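Local coordinates for peptidase S8 and S53, subtilisin, kexin, sedolisin (Mycobacterium smegmatis, PDB 4KG7), which probably cleaves proteins as a membrane-associated, subtilisin-like serine endopeptidase (mycosin MycP3) of the ESX-3 type VII secretion system, at residues T106-L111 with T318-A323; A70-G75 with I176-V181; V209-A214 with L260-V265; G287-S292 with L312-G317; G123-A128 with A329-S334. One frame throughout, in Å; residues are numbered along the deposited sequence.

Contact 1 (T106-L111 with T318-A323); sequences TSVAGL and TSYAAA
Val-108 and Ala-323 bring the backbones of helical segments 106-111 and 318-323 closest, CA to CA 5.6 Å, with the two short axes running in the same general direction at an angle of 31°. The residue at this approach is an alanine, whose CB lies 3.8 Å from Val-108 O. The same methyl touches Val-108 CG1, which chi1 of 162° sets anti to the backbone N, and it also reaches Leu-111 CB. The other half of the contact is made by Tyr-320. Leu-111 CD1 meets the tyrosine at its root, 3.7 Å from Tyr-320 CB and equally near Tyr-320 O, while Ser-107 CB sits 3.8 Å from Tyr-320 CE1. From segment 106-111, Leu-111 CD1, Val-108 CG2 and Ser-107 CB all approach the ring obliquely. At the tyrosine tip a water, in the plane of the ring, joins Tyr-320 OH (2.8 Å) to Ser-107 OG (2.9 Å). Ser-107 OG is also hydrogen-bonded to Gly-103 O. These helices belong to the subtilisin fold: 104-113 begins with His-104 and 318-335 carries Ser-319, both predicted charge-relay residues. The two segments thus meet mainly through apolar atoms, with Ala-323 CB against Val-108 O and CG1 at the closest approach, while the bridging water, together with Ser-107 OG, probably helps to fix the phenol end.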
# COMPACT_ATOMS: atom_id res chain seq x y z
N THR A 106 0.86 7.91 -8.08
CA THR A 106 0.75 7.57 -9.49
C THR A 106 1.42 6.25 -9.82
O THR A 106 0.88 5.43 -10.57
CB THR A 106 1.24 8.73 -10.39
OG1 THR A 106 0.55 9.94 -10.05
CG2 THR A 106 0.99 8.41 -11.86
N SER A 107 2.62 6.04 -9.27
CA SER A 107 3.35 4.78 -9.48
C SER A 107 2.56 3.62 -8.88
O SER A 107 2.40 2.56 -9.49
CB SER A 107 4.72 4.85 -8.82
OG SER A 107 5.58 5.82 -9.39
N VAL A 108 2.00 3.85 -7.72
CA VAL A 108 1.20 2.82 -7.05
C VAL A 108 -0.06 2.49 -7.87
O VAL A 108 -0.36 1.34 -8.17
CB VAL A 108 0.86 3.30 -5.62
CG1 VAL A 108 -0.30 2.53 -5.02
CG2 VAL A 108 2.08 3.22 -4.71
N ALA A 109 -0.79 3.53 -8.28
CA ALA A 109 -1.99 3.36 -9.09
C ALA A 109 -1.67 2.60 -10.38
O ALA A 109 -2.42 1.73 -10.83
CB ALA A 109 -2.59 4.73 -9.39
N GLY A 110 -0.55 2.94 -11.00
CA GLY A 110 -0.16 2.29 -12.23
C GLY A 110 0.03 0.79 -12.08
O GLY A 110 -0.38 -0.00 -12.93
N LEU A 111 0.66 0.38 -10.99
CA LEU A 111 0.88 -1.05 -10.77
C LEU A 111 -0.44 -1.78 -10.59
O LEU A 111 -0.58 -2.93 -10.99
CB LEU A 111 1.79 -1.30 -9.57
CG LEU A 111 3.25 -0.91 -9.75
CD1 LEU A 111 3.96 -1.18 -8.43
CD2 LEU A 111 3.91 -1.68 -10.88
N THR A 318 8.38 -1.42 -0.17
CA THR A 318 7.18 -2.17 0.16
C THR A 318 5.93 -1.50 -0.37
O THR A 318 4.90 -2.15 -0.49
CB THR A 318 7.06 -2.47 1.68
OG1 THR A 318 7.13 -1.25 2.45
CG2 THR A 318 8.16 -3.45 2.14
N SER A 319 6.00 -0.19 -0.62
CA SER A 319 4.84 0.49 -1.20
C SER A 319 4.41 -0.18 -2.51
O SER A 319 3.20 -0.37 -2.76
CB SER A 319 5.22 1.95 -1.44
OG SER A 319 6.40 2.00 -2.21
N TYR A 320 5.35 -0.56 -3.32
CA TYR A 320 5.07 -1.17 -4.63
C TYR A 320 4.60 -2.60 -4.49
O TYR A 320 3.75 -3.05 -5.25
CB TYR A 320 6.29 -1.02 -5.55
CG TYR A 320 6.77 0.41 -5.60
CD1 TYR A 320 5.95 1.41 -6.10
CD2 TYR A 320 8.01 0.79 -5.10
CE1 TYR A 320 6.32 2.74 -6.10
CE2 TYR A 320 8.40 2.13 -5.11
CZ TYR A 320 7.55 3.09 -5.61
OH TYR A 320 7.97 4.41 -5.59
N ALA A 321 5.15 -3.32 -3.51
CA ALA A 321 4.73 -4.68 -3.19
C ALA A 321 3.25 -4.67 -2.81
O ALA A 321 2.46 -5.49 -3.26
CB ALA A 321 5.59 -5.22 -2.04
N ALA A 322 2.87 -3.75 -1.92
CA ALA A 322 1.45 -3.63 -1.52
C ALA A 322 0.56 -3.40 -2.73
O ALA A 322 -0.49 -4.00 -2.87
CB ALA A 322 1.28 -2.50 -0.52
N ALA A 323 1.02 -2.52 -3.63
CA ALA A 323 0.23 -2.21 -4.81
C ALA A 323 -0.04 -3.46 -5.63
O ALA A 323 -1.16 -3.71 -6.06
CB ALA A 323 0.93 -1.16 -5.64
O HOH W 1 7.05 6.66 -7.00

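Contact 2 (A70-G75 with I176-V181); sequences AVIDTG and INISLV
Ile-72 O, which faces the loop residues Ser-179 and Leu-180, is gripped by two waters. One, 2.6 Å from Ile-72 O, donates to it and accepts from Leu-180 N. The other accepts from Ser-179 N and lies 2.7 Å from both Ile-72 O and Asp-73 OD2; it can donate to these oxygens, though not necessarily to both at once. The waters bridge the two segments where two parallel strands of the central subtilisin-type sheet, 68-73 and 175-178, part at the predicted charge-relay residue Asp-73. Before that point, Asn-177 N donates to Ala-70 O at 2.8 Å with an N-H...O angle of 171°, and Ile-72 N returns a bond to Asn-177 O at 3.1 Å. On the face shared by Ala-70, Ile-72, Ile-176 and Ile-178, Ile-72 CD1 presses at 3.5 Å against Ile-176 CG2, the branch set anti to the backbone N, and helix 150-170 covers Ile-72 and Ile-176. Leu-180 CD1 lies 3.9 Å from Asp-73 CA, while Leu-180 CD2 flanks the carboxylate. His-104 ND1 is hydrogen-bonded to Asp-73 OD1, which also receives Thr-74 N at 2.7 Å through its anti lone pair, turned away from OD2.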
# COMPACT_ATOMS: atom_id res chain seq x y z
N ALA A 70 -9.40 1.65 -3.88
CA ALA A 70 -9.03 2.98 -3.39
C ALA A 70 -7.53 3.04 -3.18
O ALA A 70 -6.97 2.14 -2.56
CB ALA A 70 -9.74 3.30 -2.09
N VAL A 71 -6.90 4.11 -3.65
CA VAL A 71 -5.47 4.36 -3.49
C VAL A 71 -5.38 5.54 -2.52
O VAL A 71 -5.67 6.68 -2.88
CB VAL A 71 -4.86 4.67 -4.87
CG1 VAL A 71 -3.38 5.04 -4.74
CG2 VAL A 71 -5.01 3.47 -5.79
N ILE A 72 -5.04 5.22 -1.27
CA ILE A 72 -4.88 6.20 -0.21
C ILE A 72 -3.41 6.52 -0.21
O ILE A 72 -2.61 5.72 0.20
CB ILE A 72 -5.37 5.63 1.13
CG1 ILE A 72 -6.87 5.28 1.02
CG2 ILE A 72 -5.08 6.60 2.24
CD1 ILE A 72 -7.46 4.78 2.33
N ASP A 73 -3.03 7.68 -0.77
CA ASP A 73 -1.63 7.91 -1.11
C ASP A 73 -1.37 9.40 -1.31
O ASP A 73 -2.01 10.23 -0.68
CB ASP A 73 -1.28 7.07 -2.34
CG ASP A 73 0.15 6.58 -2.35
OD1 ASP A 73 1.03 7.42 -2.54
OD2 ASP A 73 0.42 5.35 -2.21
N THR A 74 -0.39 9.72 -2.15
CA THR A 74 0.01 11.10 -2.41
C THR A 74 -0.78 11.75 -3.58
O THR A 74 -0.36 12.77 -4.12
CB THR A 74 1.51 11.21 -2.75
OG1 THR A 74 1.77 10.61 -4.03
CG2 THR A 74 2.42 10.58 -1.68
N GLY A 75 -1.94 11.17 -3.95
CA GLY A 75 -2.64 11.61 -5.15
C GLY A 75 -2.22 10.78 -6.34
O GLY A 75 -1.15 10.13 -6.34
N ILE A 176 -8.74 -1.61 -0.53
CA ILE A 176 -8.23 -0.31 -0.11
C ILE A 176 -6.71 -0.49 0.06
O ILE A 176 -6.26 -1.28 0.90
CB ILE A 176 -8.87 0.11 1.22
CG1 ILE A 176 -10.36 0.38 1.02
CG2 ILE A 176 -8.19 1.37 1.75
CD1 ILE A 176 -11.16 0.61 2.30
N ASN A 177 -5.95 0.25 -0.73
CA ASN A 177 -4.50 0.17 -0.78
C ASN A 177 -3.85 1.30 -0.01
O ASN A 177 -4.13 2.48 -0.28
CB ASN A 177 -4.02 0.19 -2.23
CG ASN A 177 -2.53 -0.05 -2.33
OD1 ASN A 177 -2.06 -1.18 -2.40
ND2 ASN A 177 -1.77 1.01 -2.30
N ILE A 178 -2.98 0.94 0.93
CA ILE A 178 -2.28 1.89 1.78
C ILE A 178 -0.79 1.61 1.65
O ILE A 178 -0.20 0.86 2.43
CB ILE A 178 -2.77 1.81 3.25
CG1 ILE A 178 -4.30 1.89 3.34
CG2 ILE A 178 -2.11 2.88 4.11
CD1 ILE A 178 -4.88 1.54 4.69
N SER A 179 -0.17 2.24 0.64
CA SER A 179 1.24 2.01 0.37
C SER A 179 2.19 2.89 1.19
O SER A 179 3.41 2.61 1.25
CB SER A 179 1.53 2.18 -1.12
OG SER A 179 1.08 1.07 -1.86
N LEU A 180 1.67 3.96 1.77
CA LEU A 180 2.43 4.78 2.70
C LEU A 180 2.49 4.13 4.07
O LEU A 180 1.56 3.41 4.47
CB LEU A 180 1.82 6.18 2.80
CG LEU A 180 1.71 7.00 1.50
CD1 LEU A 180 0.98 8.31 1.71
CD2 LEU A 180 3.10 7.16 0.91
N VAL A 181 3.57 4.38 4.79
CA VAL A 181 3.86 3.77 6.09
C VAL A 181 4.25 4.86 7.08
O VAL A 181 5.04 5.76 6.75
CB VAL A 181 5.07 2.81 5.98
CG1 VAL A 181 5.45 2.19 7.31
CG2 VAL A 181 4.78 1.72 4.97
O HOH W 2 -1.55 3.75 -1.38
O HOH W 3 -0.83 5.04 1.94

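Contact 3 (V209-A214 with L260-V265); sequences VIVAAA and LSVGAV
Val-262 leans from strand 259-265 over the neighbouring strand 209-213, and its side chain can be traced atom by atom. Its CB lies 3.7 Å from Ala-212 O. From there the chain forks: with chi1 at -176°, CG1 stands anti to the backbone N and packs toward Ala-321 of helix 318-335, whereas CG2 falls beside the backbone N and is directed across the strands. That second branch ends 3.5 Å from Val-211 CG1, the closest apolar approach here, and rests against Ala-212 O as well. Beneath the side chains, the strands pair in parallel within the central sheet of the subtilisin fold. Leu-260 N donates to Ile-210 O almost straight, with an N-H...O angle of 178°. Ala-212 N then bonds to Leu-260 O, and Val-262 N to Ala-212 O, each at 2.9 Å. The last two bonds are less straight, and in the fourth, Ala-214 N to Val-262 O, the donor also stands 45° out of the carbonyl plane, where the chain leaves the strand. Ala-214 CB turns back over this end, 3.3 Å from Val-262 O and 3.5 Å from Ser-261 OG. The serine hydroxyl is satisfied by Ser-253 OG. Four buried N-H...O bonds thus satisfy the polar groups between the strands, while Val-211 and Val-262 pack against helix 318-335.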
# COMPACT_ATOMS: atom_id res chain seq x y z
N VAL A 209 -11.16 -5.48 1.44
CA VAL A 209 -9.82 -5.99 1.65
C VAL A 209 -8.86 -4.80 1.74
O VAL A 209 -8.71 -4.04 0.79
CB VAL A 209 -9.38 -6.91 0.48
CG1 VAL A 209 -7.92 -7.31 0.65
CG2 VAL A 209 -10.25 -8.14 0.45
N ILE A 210 -8.20 -4.67 2.89
CA ILE A 210 -7.30 -3.56 3.13
C ILE A 210 -5.88 -4.11 3.08
O ILE A 210 -5.54 -5.06 3.77
CB ILE A 210 -7.53 -2.90 4.50
CG1 ILE A 210 -9.01 -2.47 4.71
CG2 ILE A 210 -6.59 -1.71 4.71
CD1 ILE A 210 -9.30 -2.06 6.13
N VAL A 211 -5.09 -3.51 2.23
CA VAL A 211 -3.72 -3.92 1.96
C VAL A 211 -2.80 -2.77 2.30
O VAL A 211 -3.01 -1.65 1.84
CB VAL A 211 -3.53 -4.30 0.45
CG1 VAL A 211 -2.12 -4.76 0.14
CG2 VAL A 211 -4.52 -5.37 0.04
N ALA A 212 -1.75 -3.06 3.08
CA ALA A 212 -0.80 -2.03 3.55
C ALA A 212 0.63 -2.47 3.34
O ALA A 212 0.98 -3.63 3.56
CB ALA A 212 -1.05 -1.73 5.03
N ALA A 213 1.50 -1.55 2.93
CA ALA A 213 2.92 -1.82 2.88
C ALA A 213 3.48 -2.08 4.27
O ALA A 213 3.14 -1.38 5.21
CB ALA A 213 3.63 -0.62 2.26
N ALA A 214 4.39 -3.07 4.41
CA ALA A 214 4.93 -3.40 5.74
C ALA A 214 5.91 -2.36 6.26
O ALA A 214 6.09 -2.25 7.47
CB ALA A 214 5.62 -4.75 5.69
N LEU A 260 -3.94 -6.58 5.59
CA LEU A 260 -3.00 -7.54 5.03
C LEU A 260 -1.75 -6.74 4.78
O LEU A 260 -1.71 -5.87 3.90
CB LEU A 260 -3.51 -8.14 3.71
CG LEU A 260 -2.57 -9.11 2.98
CD1 LEU A 260 -2.08 -10.24 3.89
CD2 LEU A 260 -3.32 -9.64 1.76
N SER A 261 -0.72 -7.03 5.59
CA SER A 261 0.56 -6.35 5.54
C SER A 261 1.53 -7.06 4.60
O SER A 261 1.74 -8.27 4.71
CB SER A 261 1.14 -6.24 6.97
OG SER A 261 2.47 -5.72 6.97
N VAL A 262 2.11 -6.28 3.68
CA VAL A 262 2.84 -6.78 2.55
C VAL A 262 4.31 -6.41 2.59
O VAL A 262 4.66 -5.22 2.53
CB VAL A 262 2.24 -6.23 1.24
CG1 VAL A 262 2.92 -6.82 0.03
CG2 VAL A 262 0.76 -6.49 1.17
N GLY A 263 5.16 -7.43 2.67
CA GLY A 263 6.61 -7.25 2.54
C GLY A 263 7.06 -7.28 1.10
O GLY A 263 6.29 -7.62 0.21
N ALA A 264 8.32 -6.89 0.85
CA ALA A 264 8.92 -6.83 -0.49
C ALA A 264 9.84 -8.02 -0.73
O ALA A 264 10.58 -8.44 0.17
CB ALA A 264 9.69 -5.55 -0.66
N VAL A 265 9.76 -8.58 -1.93
CA VAL A 265 10.72 -9.57 -2.40
C VAL A 265 11.44 -9.09 -3.64
O VAL A 265 10.96 -8.22 -4.39
CB VAL A 265 10.08 -10.95 -2.66
CG1 VAL A 265 9.65 -11.62 -1.37
CG2 VAL A 265 8.92 -10.84 -3.66

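Contact 4 (G287-S292 with L312-G317); sequences GENIVS and LVPLTG
The flat peptide carbonyls of Gly-287 and Leu-315 are each approached within their own plane by an N-H from the facing segment, while the flat carboxamide of Asn-289 lies alongside the Pro-314 ring and points the same way. Gly-317 N donates to Gly-287 O at 2.8 Å, and Ile-290 N to Leu-315 O at 3.0 Å; both bonds meet the carbonyl at just over 150°. Asn-289 N is also near Leu-315 O, but its poor angle excludes a bond. The carboxamide meets proline through its oxygen, OD1 lying 4.1 Å from Pro-314 CB. A water extends the pairing: it donates to Ile-290 O (2.7 Å) and accepts from Leu-315 N. Thr-316 CA lies 3.2 Å from Gly-287 O in a CA-H...O contact with an angle of 131° at the hydrogen.

Segment 312-317 leads straight into helix 318-335 of the subtilisin fold, with Gly-317 at its N-cap position; the sequence Gly-317, Thr-318, Ser-319 is the Gly-Thr-Ser signature around the catalytic serine of subtilases, here predicted to be Ser-319. The backbone angles of Gly-317 would jam a CB against the preceding carbonyl O, which calls for glycine. The bond to Gly-287 O ties the chain just before this serine to the residue that follows strand 281-286.

Apolar contact is concentrated on Leu-315 and Ile-290, whose CB atoms are 3.8 Å apart. Ile-290 CG1, anti to its carbonyl carbon, passes 3.5 Å from Leu-315 O and continues toward Tyr-320, against which Leu-315 packs too. Thr-316 CG2 reaches across to Glu-288 CA and Asn-289 N.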
# COMPACT_ATOMS: atom_id res chain seq x y z
N GLY A 287 9.18 -5.82 -4.95
CA GLY A 287 9.41 -4.45 -4.48
C GLY A 287 10.68 -3.77 -4.98
O GLY A 287 11.02 -2.69 -4.51
N GLU A 288 11.31 -4.31 -6.02
CA GLU A 288 12.60 -3.80 -6.51
C GLU A 288 12.54 -3.49 -8.00
O GLU A 288 11.91 -4.19 -8.77
CB GLU A 288 13.72 -4.80 -6.24
CG GLU A 288 13.91 -5.11 -4.78
CD GLU A 288 15.03 -6.07 -4.50
OE1 GLU A 288 15.97 -6.23 -5.34
OE2 GLU A 288 14.97 -6.69 -3.41
N ASN A 289 13.28 -2.46 -8.42
CA ASN A 289 13.38 -2.09 -9.85
C ASN A 289 12.01 -1.93 -10.50
O ASN A 289 11.75 -2.41 -11.61
CB ASN A 289 14.20 -3.12 -10.62
CG ASN A 289 15.58 -3.32 -10.02
OD1 ASN A 289 16.34 -2.37 -9.92
ND2 ASN A 289 15.85 -4.53 -9.52
N ILE A 290 11.15 -1.20 -9.80
CA ILE A 290 9.78 -1.06 -10.23
C ILE A 290 9.69 -0.14 -11.46
O ILE A 290 10.40 0.88 -11.52
CB ILE A 290 8.95 -0.51 -9.05
CG1 ILE A 290 8.93 -1.53 -7.87
CG2 ILE A 290 7.60 -0.02 -9.51
CD1 ILE A 290 8.21 -2.80 -8.16
N VAL A 291 8.84 -0.51 -12.41
CA VAL A 291 8.46 0.32 -13.56
C VAL A 291 6.96 0.53 -13.49
O VAL A 291 6.20 -0.42 -13.34
CB VAL A 291 8.79 -0.37 -14.89
CG1 VAL A 291 8.29 0.46 -16.05
CG2 VAL A 291 10.30 -0.65 -14.97
N SER A 292 6.54 1.79 -13.57
CA SER A 292 5.13 2.09 -13.56
C SER A 292 4.85 3.39 -14.31
O SER A 292 5.60 3.79 -15.19
CB SER A 292 4.65 2.12 -12.11
OG SER A 292 3.24 2.22 -12.04
N LEU A 312 19.39 10.05 -10.07
CA LEU A 312 18.24 9.16 -10.14
C LEU A 312 18.57 7.80 -9.54
O LEU A 312 19.68 7.31 -9.69
CB LEU A 312 17.76 9.01 -11.57
CG LEU A 312 17.08 10.22 -12.19
CD1 LEU A 312 16.73 9.91 -13.64
CD2 LEU A 312 15.82 10.58 -11.41
N VAL A 313 17.58 7.23 -8.87
CA VAL A 313 17.69 5.91 -8.27
C VAL A 313 16.43 5.14 -8.61
O VAL A 313 15.36 5.73 -8.84
CB VAL A 313 17.88 5.99 -6.74
CG1 VAL A 313 19.19 6.69 -6.41
CG2 VAL A 313 16.69 6.67 -6.08
N PRO A 314 16.53 3.80 -8.64
CA PRO A 314 15.34 3.00 -9.00
C PRO A 314 14.23 3.14 -7.97
O PRO A 314 14.44 3.57 -6.82
CB PRO A 314 15.88 1.56 -9.04
CG PRO A 314 17.33 1.69 -9.24
CD PRO A 314 17.73 2.96 -8.53
N LEU A 315 13.03 2.82 -8.42
CA LEU A 315 11.87 2.76 -7.54
C LEU A 315 11.92 1.45 -6.79
O LEU A 315 11.85 0.38 -7.39
CB LEU A 315 10.58 2.89 -8.34
CG LEU A 315 10.45 4.14 -9.20
CD1 LEU A 315 9.12 4.18 -9.95
CD2 LEU A 315 10.58 5.40 -8.38
N THR A 316 12.04 1.53 -5.47
CA THR A 316 12.06 0.33 -4.63
C THR A 316 11.27 0.59 -3.38
O THR A 316 11.27 1.71 -2.86
CB THR A 316 13.47 -0.12 -4.20
OG1 THR A 316 13.98 0.76 -3.16
CG2 THR A 316 14.35 -0.20 -5.39
N GLY A 317 10.61 -0.45 -2.89
CA GLY A 317 9.96 -0.36 -1.60
C GLY A 317 8.76 -1.25 -1.43
O GLY A 317 8.16 -1.75 -2.38
O HOH W 4 13.01 1.21 -10.93

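Contact 5 (G123-A128 with A329-S334); sequences GVAPEA and AALVRS
Val-124 and Ala-125 pack on Leu-331 and Ala-330 of helix 318-335, in a contact that seats a loop of the subtilisin fold, the one between helix 104-113 and strand 129-134, on the helix that carries the predicted catalytic Ser-319 in its first turn. The CA atoms of Ala-125 and Leu-331 are the nearest pair, 6.1 Å apart.

The direct contact is van der Waals, mostly between apolar side chains. Leu-331 sends its fork into the loop: with chi1 at -65°, CG stands anti to the carbonyl carbon, and both branches then come down on Val-124. Its CD1 meets Val-124 CG1 at 3.8 Å, while CD2 rests 3.4 Å from Val-124 O and also touches Ala-125 CB at 3.8 Å. The two side chains cross obliquely, with CG1 and the backbone O of Val-124 as the touching atoms. Beside them the contact narrows to alanines, Ala-125 CB meeting Ala-330 CB at 3.9 Å.

Polar groups are served within each side or by third parties. A type I turn from Ala-125 to Ala-128 is closed by Ala-128 N bonding to Ala-125 O at 2.9 Å; in this turn the CB bonds of both alanines point toward the helix. Val-124 O, although pressed by a leucine methyl, accepts from Trp-59 NE1. Leu-331 O is hydrogen-bonded to Ser-62 OG, so residues from helix 55-59 and the loop after it serve both partners.

The far end of the turn adds one lighter touch, Ala-128 CB to Ala-330 CB at 4.4 Å.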
# COMPACT_ATOMS: atom_id res chain seq x y z
N GLY A 123 -0.86 -2.65 -15.70
CA GLY A 123 -1.33 -2.89 -14.35
C GLY A 123 -1.76 -4.33 -14.14
O GLY A 123 -2.03 -5.06 -15.11
N VAL A 124 -1.83 -4.75 -12.88
CA VAL A 124 -2.31 -6.10 -12.55
C VAL A 124 -3.77 -6.31 -12.98
O VAL A 124 -4.17 -7.38 -13.45
CB VAL A 124 -2.16 -6.37 -11.04
CG1 VAL A 124 -2.76 -7.72 -10.65
CG2 VAL A 124 -0.71 -6.31 -10.63
N ALA A 125 -4.57 -5.28 -12.71
CA ALA A 125 -6.02 -5.34 -12.84
C ALA A 125 -6.50 -4.16 -13.69
O ALA A 125 -7.20 -3.27 -13.20
CB ALA A 125 -6.65 -5.30 -11.44
N PRO A 126 -6.21 -4.17 -15.01
CA PRO A 126 -6.45 -2.98 -15.80
C PRO A 126 -7.94 -2.68 -16.01
O PRO A 126 -8.29 -1.57 -16.41
CB PRO A 126 -5.75 -3.27 -17.13
CG PRO A 126 -5.48 -4.72 -17.13
CD PRO A 126 -5.51 -5.23 -15.74
N GLU A 127 -8.81 -3.66 -15.76
CA GLU A 127 -10.25 -3.41 -15.88
C GLU A 127 -10.88 -2.94 -14.56
O GLU A 127 -12.07 -2.61 -14.52
CB GLU A 127 -10.97 -4.63 -16.45
CG GLU A 127 -10.59 -4.88 -17.90
CD GLU A 127 -11.35 -6.04 -18.51
OE1 GLU A 127 -12.40 -6.41 -17.97
OE2 GLU A 127 -10.91 -6.57 -19.55
N ALA A 128 -10.09 -2.88 -13.50
CA ALA A 128 -10.57 -2.29 -12.25
C ALA A 128 -10.64 -0.77 -12.36
O ALA A 128 -10.02 -0.17 -13.23
CB ALA A 128 -9.67 -2.71 -11.10
N ALA A 329 -5.66 -8.84 -5.39
CA ALA A 329 -6.93 -8.89 -4.67
C ALA A 329 -8.10 -8.50 -5.58
O ALA A 329 -9.13 -9.13 -5.55
CB ALA A 329 -6.91 -8.03 -3.41
N ALA A 330 -7.93 -7.46 -6.39
CA ALA A 330 -8.98 -7.05 -7.33
C ALA A 330 -9.25 -8.17 -8.34
O ALA A 330 -10.42 -8.42 -8.68
CB ALA A 330 -8.62 -5.75 -8.06
N LEU A 331 -8.20 -8.83 -8.83
CA LEU A 331 -8.42 -9.98 -9.74
C LEU A 331 -9.29 -11.03 -9.05
O LEU A 331 -10.24 -11.58 -9.64
CB LEU A 331 -7.10 -10.61 -10.17
CG LEU A 331 -6.20 -9.74 -11.03
CD1 LEU A 331 -5.03 -10.58 -11.58
CD2 LEU A 331 -6.92 -8.98 -12.14
N VAL A 332 -8.94 -11.35 -7.82
CA VAL A 332 -9.60 -12.43 -7.08
C VAL A 332 -11.06 -12.05 -6.80
O VAL A 332 -11.95 -12.86 -6.95
CB VAL A 332 -8.84 -12.77 -5.77
CG1 VAL A 332 -9.66 -13.66 -4.86
CG2 VAL A 332 -7.51 -13.44 -6.12
N ARG A 333 -11.30 -10.80 -6.38
CA ARG A 333 -12.68 -10.39 -6.10
C ARG A 333 -13.54 -10.31 -7.33
O ARG A 333 -14.75 -10.55 -7.24
CB ARG A 333 -12.73 -9.07 -5.33
CG ARG A 333 -11.93 -9.07 -4.05
CD ARG A 333 -12.54 -8.12 -3.04
NE ARG A 333 -13.66 -8.75 -2.35
CZ ARG A 333 -14.22 -8.25 -1.25
NH1 ARG A 333 -13.87 -7.06 -0.80
NH2 ARG A 333 -15.18 -8.92 -0.65
N SER A 334 -12.96 -10.02 -8.49
CA SER A 334 -13.71 -10.03 -9.74
C SER A 334 -14.09 -11.46 -10.13
O SER A 334 -15.22 -11.70 -10.54
CB SER A 334 -12.90 -9.38 -10.86
OG SER A 334 -13.58 -9.39 -12.09

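In the fold
Contacts 1, 2 and 3 form the core, each centred within about 7 Å of the chain centre; contact 5 is buried but peripheral, and contact 4 is partly exposed. Contacts 2 and 3 belong to one parallel sheet, where Ile-178 N bonds to Val-211 O, and there backbone hydrogen bonds prevail. Contacts 1 and 5 use different turns of helix 318-335 and rely on apolar side chains. Contact 4 combines backbone bonds with a water bridge just before that helix. Ser-179 OG bonds to Ser-319 O, linking contact 2 to contact 1, while Ser-107 O accepts from Ser-292 OG to join contacts 1 and 4. Contacts 1 and 2 together hold Ser-319 and Asp-73.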